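Long-range contacts in pyruvate carboxylase n-terminal domain (Aquifex aeolicus, PDB 1ULZ), which is the biotin carboxylase subunit of a pyruvate carboxylase, built on the ATP-grasp fold with a Rossmann-like N-terminal domain: residues N33-T38 / T53-T58; R148-P153 / L196-F201. The protein carries 1 engineered substitution. One frame throughout, in Å; residues are numbered along the deposited sequence.

Contact 1 (N33-T38 / T53-T58); sequences NEVEST and TDPLDT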
# COMPACT_ATOMS: atom_id res chain seq x y z
N ASN A 33 24.63 10.04 13.54
CA ASN A 33 25.68 9.86 14.53
C ASN A 33 26.41 8.58 14.14
O ASN A 33 25.86 7.73 13.44
CB ASN A 33 25.08 9.71 15.93
CG ASN A 33 26.15 9.52 17.00
OD1 ASN A 33 26.75 8.46 17.12
ND2 ASN A 33 26.40 10.57 17.77
N GLU A 34 27.65 8.45 14.59
CA GLU A 34 28.45 7.27 14.27
C GLU A 34 27.76 5.96 14.65
O GLU A 34 27.91 4.96 13.97
CB GLU A 34 29.82 7.37 14.94
CG GLU A 34 30.71 6.15 14.73
CD GLU A 34 30.45 5.06 15.75
OE1 GLU A 34 30.73 3.89 15.43
OE2 GLU A 34 29.99 5.37 16.88
N VAL A 35 27.01 5.98 15.76
CA VAL A 35 26.31 4.79 16.23
C VAL A 35 25.26 4.26 15.25
O VAL A 35 24.73 3.16 15.43
CB VAL A 35 25.62 5.06 17.58
CG1 VAL A 35 26.66 5.44 18.63
CG2 VAL A 35 24.59 6.15 17.42
N GLU A 36 24.94 5.06 14.23
CA GLU A 36 23.96 4.64 13.23
C GLU A 36 24.53 4.86 11.84
O GLU A 36 23.81 5.26 10.93
CB GLU A 36 22.65 5.43 13.37
CG GLU A 36 21.82 5.04 14.58
CD GLU A 36 20.41 5.60 14.53
OE1 GLU A 36 19.46 4.84 14.80
OE2 GLU A 36 20.25 6.80 14.22
N SER A 37 25.82 4.59 11.68
CA SER A 37 26.47 4.76 10.39
C SER A 37 25.90 3.85 9.31
O SER A 37 26.13 4.07 8.13
CB SER A 37 27.98 4.52 10.51
OG SER A 37 28.28 3.23 10.99
N THR A 38 25.15 2.82 9.72
CA THR A 38 24.55 1.90 8.76
C THR A 38 23.03 2.07 8.70
O THR A 38 22.33 1.22 8.15
CB THR A 38 24.87 0.41 9.09
OG1 THR A 38 24.38 0.08 10.40
CG2 THR A 38 26.37 0.17 9.05
N THR A 53 28.74 15.21 18.64
CA THR A 53 29.70 14.69 19.60
C THR A 53 29.05 13.65 20.50
O THR A 53 29.71 13.04 21.34
CB THR A 53 30.32 15.82 20.45
OG1 THR A 53 29.29 16.71 20.90
CG2 THR A 53 31.33 16.60 19.62
N ASP A 54 27.75 13.47 20.33
CA ASP A 54 26.98 12.47 21.07
C ASP A 54 25.69 12.23 20.28
O ASP A 54 25.27 13.09 19.50
CB ASP A 54 26.70 12.93 22.52
CG ASP A 54 25.69 14.06 22.61
OD1 ASP A 54 24.54 13.88 22.15
OD2 ASP A 54 26.04 15.13 23.16
N PRO A 55 25.06 11.06 20.45
CA PRO A 55 23.82 10.68 19.75
C PRO A 55 22.71 11.72 19.61
O PRO A 55 22.06 11.79 18.57
CB PRO A 55 23.37 9.44 20.52
CG PRO A 55 24.68 8.79 20.86
CD PRO A 55 25.50 9.98 21.35
N LEU A 56 22.49 12.52 20.65
CA LEU A 56 21.45 13.54 20.61
C LEU A 56 21.93 14.85 20.00
O LEU A 56 21.17 15.51 19.28
CB LEU A 56 20.90 13.80 22.01
CG LEU A 56 20.16 12.63 22.65
CD1 LEU A 56 19.64 13.03 24.03
CD2 LEU A 56 19.01 12.22 21.74
N ASP A 57 23.17 15.22 20.29
CA ASP A 57 23.75 16.46 19.77
C ASP A 57 23.76 16.47 18.24
O ASP A 57 23.77 17.54 17.62
CB ASP A 57 25.17 16.64 20.30
CG ASP A 57 25.90 17.80 19.63
OD1 ASP A 57 26.79 17.53 18.79
OD2 ASP A 57 25.57 18.96 19.93
N THR A 58 23.79 15.28 17.65
CA THR A 58 23.78 15.12 16.20
C THR A 58 22.57 15.84 15.59
O THR A 58 22.70 16.53 14.58
CB THR A 58 23.68 13.63 15.79
OG1 THR A 58 24.92 12.97 16.05
CG2 THR A 58 23.33 13.51 14.30

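Contact 2 (R148-P153 / L196-F201); sequences REIGYP and LLLEKF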
# COMPACT_ATOMS: atom_id res chain seq x y z
N ARG A 148 -23.03 24.05 38.09
CA ARG A 148 -24.35 23.83 37.48
C ARG A 148 -24.37 24.13 35.99
O ARG A 148 -24.97 23.40 35.21
CB ARG A 148 -25.42 24.68 38.16
CG ARG A 148 -25.74 24.27 39.58
CD ARG A 148 -26.75 25.20 40.23
NE ARG A 148 -26.70 25.05 41.68
CZ ARG A 148 -26.39 26.03 42.52
NH1 ARG A 148 -26.11 27.24 42.05
NH2 ARG A 148 -26.35 25.79 43.83
N GLU A 149 -23.73 25.22 35.57
CA GLU A 149 -23.75 25.53 34.15
C GLU A 149 -22.78 24.72 33.30
O GLU A 149 -23.03 24.52 32.12
CB GLU A 149 -23.52 27.02 33.91
CG GLU A 149 -22.39 27.63 34.65
CD GLU A 149 -22.09 29.02 34.12
OE1 GLU A 149 -21.42 29.80 34.82
OE2 GLU A 149 -22.54 29.32 32.99
N ILE A 150 -21.67 24.25 33.88
CA ILE A 150 -20.75 23.46 33.08
C ILE A 150 -21.12 21.99 33.15
O ILE A 150 -20.72 21.20 32.31
CB ILE A 150 -19.28 23.64 33.52
CG1 ILE A 150 -19.08 23.19 34.96
CG2 ILE A 150 -18.87 25.10 33.39
CD1 ILE A 150 -17.66 23.38 35.44
N GLY A 151 -21.92 21.64 34.17
CA GLY A 151 -22.36 20.27 34.32
C GLY A 151 -21.40 19.35 35.05
O GLY A 151 -20.19 19.41 34.82
N TYR A 152 -21.94 18.49 35.92
CA TYR A 152 -21.14 17.53 36.68
C TYR A 152 -20.84 16.29 35.84
O TYR A 152 -21.58 15.95 34.92
CB TYR A 152 -21.89 17.08 37.94
CG TYR A 152 -21.89 18.09 39.06
CD1 TYR A 152 -22.85 19.10 39.12
CD2 TYR A 152 -20.94 18.04 40.07
CE1 TYR A 152 -22.86 20.02 40.15
CE2 TYR A 152 -20.94 18.96 41.11
CZ TYR A 152 -21.91 19.95 41.14
OH TYR A 152 -21.91 20.87 42.16
N PRO A 153 -19.75 15.58 36.17
CA PRO A 153 -18.82 15.88 37.27
C PRO A 153 -17.85 17.02 36.98
O PRO A 153 -17.64 17.40 35.83
CB PRO A 153 -18.10 14.55 37.47
CG PRO A 153 -18.03 14.01 36.06
CD PRO A 153 -19.42 14.28 35.55
N LEU A 196 -7.97 27.91 44.64
CA LEU A 196 -8.74 26.79 44.12
C LEU A 196 -9.30 27.08 42.74
O LEU A 196 -9.87 28.14 42.50
CB LEU A 196 -9.88 26.45 45.07
CG LEU A 196 -9.49 26.10 46.50
CD1 LEU A 196 -10.73 25.72 47.30
CD2 LEU A 196 -8.50 24.95 46.49
N LEU A 197 -9.14 26.12 41.84
CA LEU A 197 -9.64 26.22 40.48
C LEU A 197 -10.64 25.09 40.28
O LEU A 197 -10.51 24.02 40.88
CB LEU A 197 -8.49 26.06 39.47
CG LEU A 197 -7.32 27.04 39.50
CD1 LEU A 197 -6.24 26.56 38.53
CD2 LEU A 197 -7.79 28.44 39.13
N LEU A 198 -11.65 25.32 39.45
CA LEU A 198 -12.65 24.30 39.15
C LEU A 198 -12.60 24.07 37.63
O LEU A 198 -12.37 25.01 36.87
CB LEU A 198 -14.06 24.76 39.55
CG LEU A 198 -15.11 23.64 39.62
CD1 LEU A 198 -14.88 22.82 40.87
CD2 LEU A 198 -16.52 24.22 39.65
N GLU A 199 -12.80 22.84 37.20
CA GLU A 199 -12.76 22.50 35.78
C GLU A 199 -13.75 21.38 35.51
O GLU A 199 -13.99 20.55 36.37
CB GLU A 199 -11.35 22.05 35.39
CG GLU A 199 -11.20 21.52 33.97
CD GLU A 199 -9.99 20.59 33.82
OE1 GLU A 199 -8.87 20.98 34.22
OE2 GLU A 199 -10.17 19.46 33.29
N LYS A 200 -14.31 21.34 34.31
CA LYS A 200 -15.24 20.27 33.97
C LYS A 200 -14.41 18.99 33.86
O LYS A 200 -13.31 19.01 33.32
CB LYS A 200 -15.91 20.57 32.63
CG LYS A 200 -17.10 19.69 32.32
CD LYS A 200 -17.61 19.97 30.90
CE LYS A 200 -19.01 19.44 30.70
NZ LYS A 200 -19.10 17.97 30.92
N PHE A 201 -14.94 17.89 34.39
CA PHE A 201 -14.25 16.60 34.35
C PHE A 201 -14.70 15.82 33.12
O PHE A 201 -15.87 15.44 33.01
CB PHE A 201 -14.59 15.77 35.60
CG PHE A 201 -13.88 14.42 35.66
CD1 PHE A 201 -14.39 13.39 36.44
CD2 PHE A 201 -12.70 14.20 34.97
CE1 PHE A 201 -13.74 12.18 36.54
CE2 PHE A 201 -12.03 12.99 35.07
CZ PHE A 201 -12.55 11.97 35.85
O HOH W 1 -18.62 16.69 33.25

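Contact 1 (N33-T38 / T53-T58)
Asn33 reaches from the end of strand 28-32 to Pro55 and Thr58, its side chain folded into an Asx turn at the edge of the Rossmann-like N-terminal domain. The loop after strand 28-32 meets the turn and the start of helix 57-60 that follow the neighbouring parallel strand, 47-50. CG stands anti to the backbone N (chi1 -180°), which carries the amide toward Pro55 and Thr58. Asn33 CB comes first, 3.3 Å from Thr58 OG1. Asn33 CG lies 3.8 Å from Pro55 CA. The two ends of the amide then do different jobs. Asn33 OD1 turns back on its own loop and takes Val35 N at 2.8 Å on an in-plane lone pair, in a nearly straight bond (176°). Asn33 ND2 looks across the contact and donates to Thr58 OG1 at 3.3 Å, with OG1 in the amide plane and a bent N-H...O angle of 146°. Together the two bonds, one at each end, set the rotation of the amide. That hydroxyl is also hydrogen-bonded to Ile51 O. Asn33 ND2 sits just 3.0 Å from Pro55 N as well, but that nitrogen has no hydrogen to share, so the approach is close packing. Tyr381 touches Asn33 from a later loop and hydrogen-bonds Pro55 O. Beside the amide, Val35 CG2 approaches Pro55 CG loosely. The turn leading into helix 57-60 is capped by Asp54, whose OD1 receives Asp57 N at 2.7 Å from above the carboxylate plane.

Contact 2 (R148-P153 / L196-F201)
Phe201 and Pro153 bring their rings together slantwise, the phenyl presenting neither a clear face nor a clear edge to the pyrrolidine. Phe201 CD1 lies 3.7 Å from Pro153 CG and 4.0 Å from Pro153 CB, while the far end of the phenyl leads away from the proline; Leu155 of strand 154-158 touches the same aromatic side chain. The other flat group is the carbonyl of Pro153, a residue preceded by a cis peptide bond. Its oxygen accepts Phe201 N at 3.1 Å through a fairly straight N-H...O (162°), although the donor sits above the carbonyl plane, 36° out of it, and not on a lone pair. A water donates to this same oxygen at 2.8 Å and to Phe201 O at 3.0 Å, and it accepts from Lys200 NZ at 2.7 Å, so one molecule ties the ammonium group to two backbone carbonyls. All this belongs to a small alpha/beta unit in which helix 140-150 packs on a three-stranded antiparallel sheet, consistent with the mobile lid subdomain of ATP-grasp proteins; here the helix ends and the chain turns into strand 154-158, beside strand 196-200. Gly151, with positive phi, lets the backbone leave the helix, and Lys200 stretches past that end. Its chain runs extended until a bend at the last torsion, and Lys200 CD passes Ile150 O at 3.6 Å. Ile150 has CG1 between its backbone N and carbonyl carbon (chi1 61°), sending CD1 over the strand backbone near Glu199 and Lys200, where Ile150 CD1 also touches Leu198 CD2 at 4.4 Å. Pro131 packs against both Ile150 and Lys200, and Leu146 of the helix lies on Leu198.

In the fold
Contact 1 and contact 2 belong to different parts of the chain: the first lies in the Rossmann-like N-terminal domain, the second in the ATP-grasp region. They follow one another in sequence, the first closing before the second opens. Their centres are about 49 Å apart, with about 31 Å between nearest atoms, and they lie on opposite sides of the chain's centre, about 25 and 27 Å from it. Contact 1 is backed by Tyr380 and Tyr381 of the C-terminal region, so it sits where the first and last family regions meet. Contact 2 stays within its own projecting unit. Neither pair of segments is touched by the other protein chain of the two-chain assembly.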